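Local structure of putative sarcosine dimethylglycine methyltransferase (2O57) at residues T77-R82 / L290-D295; G94-F99 / F153-D158; A247-R252 / E263-M268. The protein is a putative sarcosine/dimethylglycine methyltransferase that probably transfers methyl groups from S-adenosylmethionine to the nitrogen of small glycine derivatives. All coordinates share one frame; numbering follows the deposited sequence.

Interaction 1: T77-R82 / L290-D295; sequences TGVLQR and LFRKSD
The guanidinium of Arg292 holds the carbonyl oxygen of Thr77 twice over, once directly and once through a water. The direct bond is weak: Arg292 NH2 lies 3.3 Å from Thr77 O, although the N-H points almost straight at it (167°) and the oxygen sits at the edge of the guanidinium, in its plane. The water donates to Thr77 O at 2.6 Å and accepts from Arg292 NH1 at 3.0 Å. Arg292 leaves strand 284-293 extended, with CG anti to the backbone N, and then bends at chi3 (-66°), which swings its end across to the loop.

Beside this polar grip, Thr77 CG2 meets Leu290 CD2 at 3.9 Å, the two side chains meeting at a slant, while the hydroxyl of Thr77 turns back to bond Leu74 O. Val79 CG1 is a looser neighbour of Arg292 NH1 at 4.5 Å. The chain leaves helix 59-76 at Gly78 with phi positive (86°), where a CB would press on that same Thr77 O.

NH1 also donates to Arg180 O, and NH2 makes a long, weak ion pair with Glu52 of the second subunit. The positive charge of this buried arginine is thus probably balanced by carbonyl dipoles, a water and a distant carboxylate, with the carbonyl end of helix 59-76 likely to add some electrostatic attraction.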
loop_
_atom_site.group_PDB
_atom_site.type_symbol
_atom_site.label_atom_id
_atom_site.label_comp_id
_atom_site.label_asym_id
_atom_site.label_seq_id
_atom_site.Cartn_x
_atom_site.Cartn_y
_atom_site.Cartn_z
ATOM N N THR A 77 -13.102 1.975 -4.873
ATOM C CA THR A 77 -13.313 3.070 -5.855
ATOM C C THR A 77 -14.703 3.055 -6.511
ATOM O O THR A 77 -15.018 3.966 -7.283
ATOM C CB THR A 77 -12.215 3.099 -6.988
ATOM O OG1 THR A 77 -12.443 2.030 -7.923
ATOM C CG2 THR A 77 -10.773 3.036 -6.383
ATOM N N GLY A 78 -15.524 2.040 -6.214
ATOM C CA GLY A 78 -16.860 1.937 -6.804
ATOM C C GLY A 78 -16.993 1.262 -8.160
ATOM O O GLY A 78 -18.113 1.035 -8.604
ATOM N N VAL A 79 -15.880 0.883 -8.793
ATOM C CA VAL A 79 -15.933 0.395 -10.190
ATOM C C VAL A 79 -16.370 -1.059 -10.334
ATOM O O VAL A 79 -16.773 -1.472 -11.444
ATOM C CB VAL A 79 -14.607 0.579 -10.991
ATOM C CG1 VAL A 79 -14.287 2.090 -11.216
ATOM C CG2 VAL A 79 -13.429 -0.183 -10.340
ATOM N N LEU A 80 -16.349 -1.827 -9.249
ATOM C CA LEU A 80 -16.605 -3.277 -9.358
ATOM C C LEU A 80 -18.099 -3.656 -9.176
ATOM O O LEU A 80 -18.481 -4.544 -8.407
ATOM C CB LEU A 80 -15.623 -4.100 -8.487
ATOM C CG LEU A 80 -14.096 -3.941 -8.746
ATOM C CD1 LEU A 80 -13.252 -4.802 -7.758
ATOM C CD2 LEU A 80 -13.777 -4.328 -10.160
ATOM N N GLN A 81 -18.948 -2.940 -9.900
ATOM C CA GLN A 81 -20.384 -3.199 -9.910
ATOM C C GLN A 81 -20.644 -4.455 -10.742
ATOM O O GLN A 81 -19.834 -4.809 -11.607
ATOM C CB GLN A 81 -21.123 -1.980 -10.495
ATOM C CG GLN A 81 -20.809 -0.649 -9.788
ATOM C CD GLN A 81 -21.311 -0.620 -8.344
ATOM O OE1 GLN A 81 -22.389 -1.153 -8.038
ATOM N NE2 GLN A 81 -20.548 0.020 -7.449
ATOM N N ARG A 82 -21.760 -5.139 -10.481
ATOM C CA ARG A 82 -22.204 -6.231 -11.335
ATOM C C ARG A 82 -22.291 -5.726 -12.765
ATOM O O ARG A 82 -22.768 -4.617 -13.008
ATOM C CB ARG A 82 -23.595 -6.731 -10.921
ATOM C CG ARG A 82 -23.677 -7.193 -9.476
ATOM C CD ARG A 82 -24.845 -8.169 -9.263
ATOM N NE ARG A 82 -24.520 -9.503 -9.773
ATOM C CZ ARG A 82 -23.596 -10.312 -9.241
ATOM N NH1 ARG A 82 -22.880 -9.931 -8.180
ATOM N NH2 ARG A 82 -23.376 -11.507 -9.780
ATOM N N LEU A 290 -3.051 2.574 -7.978
ATOM C CA LEU A 290 -4.366 2.760 -8.573
ATOM C C LEU A 290 -4.430 4.141 -9.183
ATOM O O LEU A 290 -3.934 5.133 -8.607
ATOM C CB LEU A 290 -5.480 2.583 -7.561
ATOM C CG LEU A 290 -5.946 1.146 -7.298
ATOM C CD1 LEU A 290 -4.949 0.463 -6.266
ATOM C CD2 LEU A 290 -7.298 1.320 -6.713
ATOM N N PHE A 291 -5.032 4.196 -10.360
ATOM C CA PHE A 291 -5.168 5.434 -11.112
ATOM C C PHE A 291 -6.622 5.632 -11.448
ATOM O O PHE A 291 -7.381 4.659 -11.512
ATOM C CB PHE A 291 -4.424 5.348 -12.446
ATOM C CG PHE A 291 -2.970 4.969 -12.338
ATOM C CD1 PHE A 291 -1.999 5.941 -12.113
ATOM C CD2 PHE A 291 -2.574 3.646 -12.514
ATOM C CE1 PHE A 291 -0.640 5.594 -12.047
ATOM C CE2 PHE A 291 -1.223 3.290 -12.465
ATOM C CZ PHE A 291 -0.259 4.266 -12.227
ATOM N N ARG A 292 -7.017 6.878 -11.675
ATOM C CA ARG A 292 -8.311 7.130 -12.277
ATOM C C ARG A 292 -8.150 8.022 -13.508
ATOM O O ARG A 292 -7.325 8.937 -13.518
ATOM C CB ARG A 292 -9.284 7.755 -11.275
ATOM C CG ARG A 292 -10.714 7.905 -11.819
ATOM C CD ARG A 292 -11.685 8.616 -10.874
ATOM N NE ARG A 292 -11.995 7.912 -9.628
ATOM C CZ ARG A 292 -12.904 6.942 -9.460
ATOM N NH1 ARG A 292 -13.634 6.442 -10.482
ATOM N NH2 ARG A 292 -13.071 6.456 -8.240
ATOM N N LYS A 293 -8.919 7.739 -14.556
ATOM C CA LYS A 293 -8.959 8.600 -15.733
ATOM C C LYS A 293 -9.786 9.891 -15.456
ATOM O O LYS A 293 -11.005 9.946 -15.696
ATOM C CB LYS A 293 -9.527 7.859 -16.942
ATOM C CG LYS A 293 -9.466 8.670 -18.229
ATOM C CD LYS A 293 -9.821 7.798 -19.470
ATOM C CE LYS A 293 -10.047 8.650 -20.722
ATOM N NZ LYS A 293 -10.372 7.766 -21.910
ATOM N N SER A 294 -9.100 10.891 -14.910
ATOM C CA SER A 294 -9.681 12.198 -14.557
ATOM C C SER A 294 -8.515 13.130 -14.292
ATOM O O SER A 294 -7.402 12.680 -13.970
ATOM C CB SER A 294 -10.573 12.134 -13.295
ATOM O OG SER A 294 -9.834 11.652 -12.184
ATOM N N ASP A 295 -8.801 14.415 -14.382
ATOM C CA ASP A 295 -7.822 15.470 -14.173
ATOM C C ASP A 295 -7.367 15.516 -12.717
ATOM O O ASP A 295 -6.197 15.783 -12.446
ATOM C CB ASP A 295 -8.449 16.808 -14.602
ATOM C CG ASP A 295 -7.456 17.967 -14.611
ATOM O OD1 ASP A 295 -6.250 17.740 -14.887
ATOM O OD2 ASP A 295 -7.901 19.122 -14.364
HETATM O O HOH W 1 -16.105 5.030 -9.413
#

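Interaction 2: G94-F99 / F153-D158; sequences GGAARF and FIWSQD
Ala96 presses its methyl against the indole of Trp155, with CB only 3.2 Å from Trp155 NE1 and 3.9 Å from CE2. This is the tight part of the contact, the methyl approaching the ring obliquely. Trp155 CG is anti to the backbone N (chi1 171°), carrying the indole from the strand toward the helix. Its NE1 also makes a weak, bent hydrogen bond to Gln157 OE1 at 2.9 Å (133°), and that oxygen lies 3.8 Å from Ala96 CB. The far end of the Gln157 amide is tied to Asp67.

The looser side is at the partly exposed Phe99, one helical turn on: its CE2 comes no closer to the strand segment than 4.9 Å, at Trp155 CH2, and the ring rests instead on Glu68 and Ala71. Replacing the indole of Trp155 by an alanine methyl would probably open a gap against Ala96 and leave Gln157 OE1 without its indole N-H.

The glycine-rich turn before the helix follows strand 85-89, a pattern consistent with the cofactor-binding loop of Rossmann-like methyltransferases. Helix 95-104 packs on central strand 151-157, itself between strands 85-89 and 181-190, while Leu70 of helix 59-76 also touches the indole.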
loop_
_atom_site.group_PDB
_atom_site.type_symbol
_atom_site.label_atom_id
_atom_site.label_comp_id
_atom_site.label_asym_id
_atom_site.label_seq_id
_atom_site.Cartn_x
_atom_site.Cartn_y
_atom_site.Cartn_z
ATOM N N GLY A 94 -5.782 -16.811 -16.689
ATOM C CA GLY A 94 -7.095 -16.228 -16.467
ATOM C C GLY A 94 -7.562 -16.349 -15.032
ATOM O O GLY A 94 -8.727 -16.142 -14.746
ATOM N N GLY A 95 -6.643 -16.674 -14.126
ATOM C CA GLY A 95 -6.994 -16.903 -12.737
ATOM C C GLY A 95 -7.671 -15.703 -12.081
ATOM O O GLY A 95 -8.698 -15.872 -11.400
ATOM N N ALA A 96 -7.076 -14.512 -12.257
ATOM C CA ALA A 96 -7.627 -13.268 -11.698
ATOM C C ALA A 96 -8.979 -12.989 -12.291
ATOM O O ALA A 96 -9.849 -12.507 -11.589
ATOM C CB ALA A 96 -6.725 -12.104 -11.992
ATOM N N ALA A 97 -9.134 -13.219 -13.601
ATOM C CA ALA A 97 -10.387 -12.931 -14.270
ATOM C C ALA A 97 -11.501 -13.798 -13.673
ATOM O O ALA A 97 -12.576 -13.290 -13.350
ATOM C CB ALA A 97 -10.286 -13.153 -15.771
ATOM N N ARG A 98 -11.229 -15.094 -13.512
ATOM C CA ARG A 98 -12.193 -15.975 -12.867
ATOM C C ARG A 98 -12.484 -15.564 -11.423
ATOM O O ARG A 98 -13.650 -15.544 -11.028
ATOM C CB ARG A 98 -11.785 -17.456 -12.947
ATOM C CG ARG A 98 -11.992 -17.999 -14.400
ATOM C CD ARG A 98 -11.572 -19.462 -14.543
ATOM N NE ARG A 98 -10.130 -19.667 -14.294
ATOM C CZ ARG A 98 -9.154 -19.525 -15.195
ATOM N NH1 ARG A 98 -9.445 -19.139 -16.440
ATOM N NH2 ARG A 98 -7.873 -19.785 -14.831
ATOM N N PHE A 99 -11.436 -15.233 -10.658
ATOM C CA PHE A 99 -11.592 -14.695 -9.276
ATOM C C PHE A 99 -12.532 -13.458 -9.232
ATOM O O PHE A 99 -13.485 -13.404 -8.439
ATOM C CB PHE A 99 -10.213 -14.345 -8.714
ATOM C CG PHE A 99 -10.238 -13.562 -7.423
ATOM C CD1 PHE A 99 -10.388 -14.223 -6.208
ATOM C CD2 PHE A 99 -10.078 -12.177 -7.424
ATOM C CE1 PHE A 99 -10.401 -13.507 -5.008
ATOM C CE2 PHE A 99 -10.072 -11.441 -6.227
ATOM C CZ PHE A 99 -10.223 -12.103 -5.025
ATOM N N PHE A 153 -12.768 -0.534 -15.839
ATOM C CA PHE A 153 -11.545 -0.755 -15.066
ATOM C C PHE A 153 -10.548 -1.646 -15.815
ATOM O O PHE A 153 -10.907 -2.383 -16.754
ATOM C CB PHE A 153 -11.843 -1.332 -13.655
ATOM C CG PHE A 153 -12.381 -2.736 -13.666
ATOM C CD1 PHE A 153 -11.513 -3.834 -13.563
ATOM C CD2 PHE A 153 -13.767 -2.977 -13.750
ATOM C CE1 PHE A 153 -12.029 -5.158 -13.571
ATOM C CE2 PHE A 153 -14.286 -4.284 -13.748
ATOM C CZ PHE A 153 -13.401 -5.377 -13.652
ATOM N N ILE A 154 -9.286 -1.484 -15.437
ATOM C CA ILE A 154 -8.162 -2.293 -15.893
ATOM C C ILE A 154 -7.459 -2.899 -14.660
ATOM O O ILE A 154 -7.227 -2.219 -13.629
ATOM C CB ILE A 154 -7.126 -1.490 -16.721
ATOM C CG1 ILE A 154 -7.758 -0.989 -18.001
ATOM C CG2 ILE A 154 -5.832 -2.355 -17.021
ATOM C CD1 ILE A 154 -6.865 0.042 -18.828
ATOM N N TRP A 155 -7.085 -4.167 -14.801
ATOM C CA TRP A 155 -6.381 -4.919 -13.773
ATOM C C TRP A 155 -5.146 -5.446 -14.460
ATOM O O TRP A 155 -5.247 -6.022 -15.577
ATOM C CB TRP A 155 -7.273 -6.089 -13.367
ATOM C CG TRP A 155 -6.698 -7.181 -12.445
ATOM C CD1 TRP A 155 -5.906 -8.251 -12.805
ATOM C CD2 TRP A 155 -6.951 -7.328 -11.042
ATOM N NE1 TRP A 155 -5.660 -9.063 -11.708
ATOM C CE2 TRP A 155 -6.284 -8.517 -10.612
ATOM C CE3 TRP A 155 -7.691 -6.583 -10.106
ATOM C CZ2 TRP A 155 -6.329 -8.972 -9.279
ATOM C CZ3 TRP A 155 -7.737 -7.026 -8.767
ATOM C CH2 TRP A 155 -7.075 -8.233 -8.377
ATOM N N SER A 156 -3.977 -5.257 -13.840
ATOM C CA SER A 156 -2.752 -5.832 -14.424
ATOM C C SER A 156 -1.773 -6.206 -13.314
ATOM O O SER A 156 -1.256 -5.337 -12.619
ATOM C CB SER A 156 -2.123 -4.819 -15.391
ATOM O OG SER A 156 -1.001 -5.384 -16.047
ATOM N N GLN A 157 -1.475 -7.482 -13.178
ATOM C CA GLN A 157 -0.585 -7.950 -12.114
ATOM C C GLN A 157 0.736 -8.446 -12.681
ATOM O O GLN A 157 0.776 -9.471 -13.402
ATOM C CB GLN A 157 -1.252 -9.071 -11.338
ATOM C CG GLN A 157 -2.371 -8.596 -10.429
ATOM C CD GLN A 157 -3.047 -9.787 -9.745
ATOM O OE1 GLN A 157 -3.578 -10.681 -10.402
ATOM N NE2 GLN A 157 -3.021 -9.798 -8.444
ATOM N N ASP A 158 1.784 -7.673 -12.399
ATOM C CA ASP A 158 3.194 -8.025 -12.692
ATOM C C ASP A 158 3.474 -8.201 -14.183
ATOM O O ASP A 158 4.393 -8.903 -14.563
ATOM C CB ASP A 158 3.603 -9.292 -11.910
ATOM C CG ASP A 158 3.409 -9.129 -10.388
ATOM O OD1 ASP A 158 3.215 -7.974 -9.921
ATOM O OD2 ASP A 158 3.478 -10.154 -9.683
#

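Interaction 3: A247-R252 / E263-M268; sequences AELIKR and EFQANM
The carboxamide of Gln265 meets Leu249 through a water, and no flat face is stacked across this contact. The water donates both to Gln265 OE1 at 2.7 Å and to the backbone Leu249 O at 2.8 Å. The same amide is fixed further by Ser253 OG, at OE1, and by Cys260 O, at NE2. A second flat group, the guanidinium of Arg252, leads away from the opposing helix with the Glu248 carboxylate at its edge: Arg252 NE and Glu248 OE2 form a salt bridge of 2.7 Å, on the anti side of that oxygen. Arg252 NH1 makes a second salt bridge, with Glu255.

The apolar half of the contact belongs to Leu249. With CG anti to the backbone N (chi1 170°), Leu249 CD2 lies 3.9 Å from CB of Met268, a selenomethionine whose SE is 4.1 Å from the same methyl. Leu249 CD2 also lies against a backbone carbonyl, Gln265 O, at 3.9 Å, and Leu249 CD1 touches Gln265 CG at 4.2 Å.

Helices 235-251 and 262-280 run in roughly opposite directions here, joined by short helix 253-256, whose Ile256 touches both Leu249 and Gln265. The arrangement is that of a helical hairpin, with a leucine packed between residues one turn apart.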
loop_
_atom_site.group_PDB
_atom_site.type_symbol
_atom_site.label_atom_id
_atom_site.label_comp_id
_atom_site.label_asym_id
_atom_site.label_seq_id
_atom_site.Cartn_x
_atom_site.Cartn_y
_atom_site.Cartn_z
ATOM N N ALA A 247 12.907 -21.562 -3.115
ATOM C CA ALA A 247 12.825 -22.766 -2.287
ATOM C C ALA A 247 11.995 -23.847 -3.006
ATOM O O ALA A 247 12.359 -25.010 -3.007
ATOM C CB ALA A 247 12.189 -22.416 -0.905
ATOM N N GLU A 248 10.859 -23.457 -3.577
ATOM C CA GLU A 248 10.021 -24.405 -4.340
ATOM C C GLU A 248 10.724 -24.962 -5.587
ATOM O O GLU A 248 10.597 -26.160 -5.901
ATOM C CB GLU A 248 8.674 -23.765 -4.739
ATOM C CG GLU A 248 7.677 -24.814 -5.270
ATOM C CD GLU A 248 7.138 -25.744 -4.171
ATOM O OE1 GLU A 248 7.304 -25.469 -2.952
ATOM O OE2 GLU A 248 6.575 -26.786 -4.529
ATOM N N LEU A 249 11.495 -24.125 -6.260
ATOM C CA LEU A 249 12.242 -24.568 -7.446
ATOM C C LEU A 249 13.276 -25.661 -7.022
ATOM O O LEU A 249 13.481 -26.674 -7.713
ATOM C CB LEU A 249 12.927 -23.365 -8.100
ATOM C CG LEU A 249 13.950 -23.620 -9.231
ATOM C CD1 LEU A 249 13.222 -24.329 -10.394
ATOM C CD2 LEU A 249 14.589 -22.341 -9.737
ATOM N N ILE A 250 13.929 -25.434 -5.890
ATOM C CA ILE A 250 14.915 -26.407 -5.369
ATOM C C ILE A 250 14.187 -27.693 -4.964
ATOM O O ILE A 250 14.617 -28.811 -5.312
ATOM C CB ILE A 250 15.752 -25.778 -4.217
ATOM C CG1 ILE A 250 16.729 -24.758 -4.820
ATOM C CG2 ILE A 250 16.485 -26.880 -3.405
ATOM C CD1 ILE A 250 17.388 -23.799 -3.765
ATOM N N LYS A 251 13.066 -27.537 -4.273
ATOM C CA LYS A 251 12.268 -28.686 -3.842
ATOM C C LYS A 251 11.891 -29.602 -5.018
ATOM O O LYS A 251 11.941 -30.844 -4.900
ATOM C CB LYS A 251 10.996 -28.209 -3.161
ATOM C CG LYS A 251 10.070 -29.335 -2.746
ATOM C CD LYS A 251 9.035 -28.916 -1.700
ATOM C CE LYS A 251 8.196 -30.149 -1.304
ATOM N NZ LYS A 251 6.829 -29.761 -0.784
ATOM N N ARG A 252 11.477 -28.986 -6.127
ATOM C CA ARG A 252 10.927 -29.726 -7.273
ATOM C C ARG A 252 11.925 -30.058 -8.371
ATOM O O ARG A 252 11.523 -30.505 -9.443
ATOM C CB ARG A 252 9.819 -28.894 -7.902
ATOM C CG ARG A 252 8.753 -28.415 -6.923
ATOM C CD ARG A 252 7.694 -29.447 -6.830
ATOM N NE ARG A 252 6.526 -28.949 -6.147
ATOM C CZ ARG A 252 5.397 -29.622 -6.034
ATOM N NH1 ARG A 252 5.282 -30.839 -6.575
ATOM N NH2 ARG A 252 4.382 -29.073 -5.382
ATOM N N GLU A 263 20.085 -26.792 -16.777
ATOM C CA GLU A 263 20.657 -25.489 -17.112
ATOM C C GLU A 263 19.623 -24.370 -16.948
ATOM O O GLU A 263 19.944 -23.255 -16.450
ATOM C CB GLU A 263 21.233 -25.467 -18.525
ATOM C CG GLU A 263 22.576 -26.204 -18.626
ATOM C CD GLU A 263 23.134 -26.241 -20.021
ATOM O OE1 GLU A 263 22.987 -25.248 -20.764
ATOM O OE2 GLU A 263 23.775 -27.267 -20.349
ATOM N N PHE A 264 18.395 -24.653 -17.340
ATOM C CA PHE A 264 17.338 -23.683 -17.129
ATOM C C PHE A 264 17.186 -23.371 -15.629
ATOM O O PHE A 264 17.021 -22.200 -15.240
ATOM C CB PHE A 264 16.000 -24.147 -17.698
ATOM C CG PHE A 264 14.848 -23.365 -17.128
ATOM C CD1 PHE A 264 14.602 -22.069 -17.564
ATOM C CD2 PHE A 264 14.073 -23.892 -16.110
ATOM C CE1 PHE A 264 13.576 -21.312 -17.018
ATOM C CE2 PHE A 264 13.045 -23.146 -15.557
ATOM C CZ PHE A 264 12.798 -21.846 -15.995
ATOM N N GLN A 265 17.204 -24.414 -14.805
ATOM C CA GLN A 265 16.974 -24.265 -13.362
ATOM C C GLN A 265 18.041 -23.385 -12.751
ATOM O O GLN A 265 17.748 -22.498 -11.949
ATOM C CB GLN A 265 16.954 -25.616 -12.649
ATOM C CG GLN A 265 15.715 -26.436 -12.972
ATOM C CD GLN A 265 15.689 -27.759 -12.239
ATOM O OE1 GLN A 265 15.996 -27.822 -11.044
ATOM N NE2 GLN A 265 15.336 -28.836 -12.954
ATOM N N ALA A 266 19.284 -23.618 -13.155
ATOM C CA ALA A 266 20.404 -22.842 -12.642
ATOM C C ALA A 266 20.225 -21.365 -13.015
ATOM O O ALA A 266 20.378 -20.520 -12.147
ATOM C CB ALA A 266 21.755 -23.429 -13.115
ATOM N N ASN A 267 19.830 -21.065 -14.265
ATOM C CA ASN A 267 19.571 -19.692 -14.736
ATOM C C ASN A 267 18.402 -19.034 -14.001
ATOM O O ASN A 267 18.476 -17.843 -13.654
ATOM C CB ASN A 267 19.228 -19.634 -16.244
ATOM C CG ASN A 267 20.422 -19.977 -17.150
ATOM O OD1 ASN A 267 21.567 -19.751 -16.786
ATOM N ND2 ASN A 267 20.140 -20.507 -18.348
HETATM N N MSE A 268 17.320 -19.789 -13.811
HETATM C CA MSE A 268 16.163 -19.261 -13.037
HETATM C C MSE A 268 16.565 -18.899 -11.602
HETATM O O MSE A 268 16.232 -17.826 -11.119
HETATM C CB MSE A 268 15.000 -20.241 -13.009
HETATM C CG MSE A 268 13.711 -19.544 -12.430
HETATM SE SE MSE A 268 12.167 -20.666 -12.546
HETATM C CE MSE A 268 11.055 -19.640 -11.335
HETATM O O HOH W 2 16.071 -26.452 -8.747
#

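Overall arrangement
From the N terminus, the chain passes helix 59-76 and opens interaction 1 at 77-82, just before the first strand of the sheet. Interaction 2 starts at 94-99 and closes at 153-158, binding helix 95-104 to strand 151-157. The chain later enters helix 235-251, where interaction 3 opens; it closes after a short connection, at 263-268. Finally strand 284-293 brings in 290-295 and closes interaction 1, so the other two, in series with each other, are both nested inside its loop. Interactions 1 and 2 reach the same sheet and touch where Leu80 packs on Phe153. Interaction 3 joins helices 235-251 and 262-280, on the opposite side of the chain's centre from interaction 1, with about 39 Å between their centres.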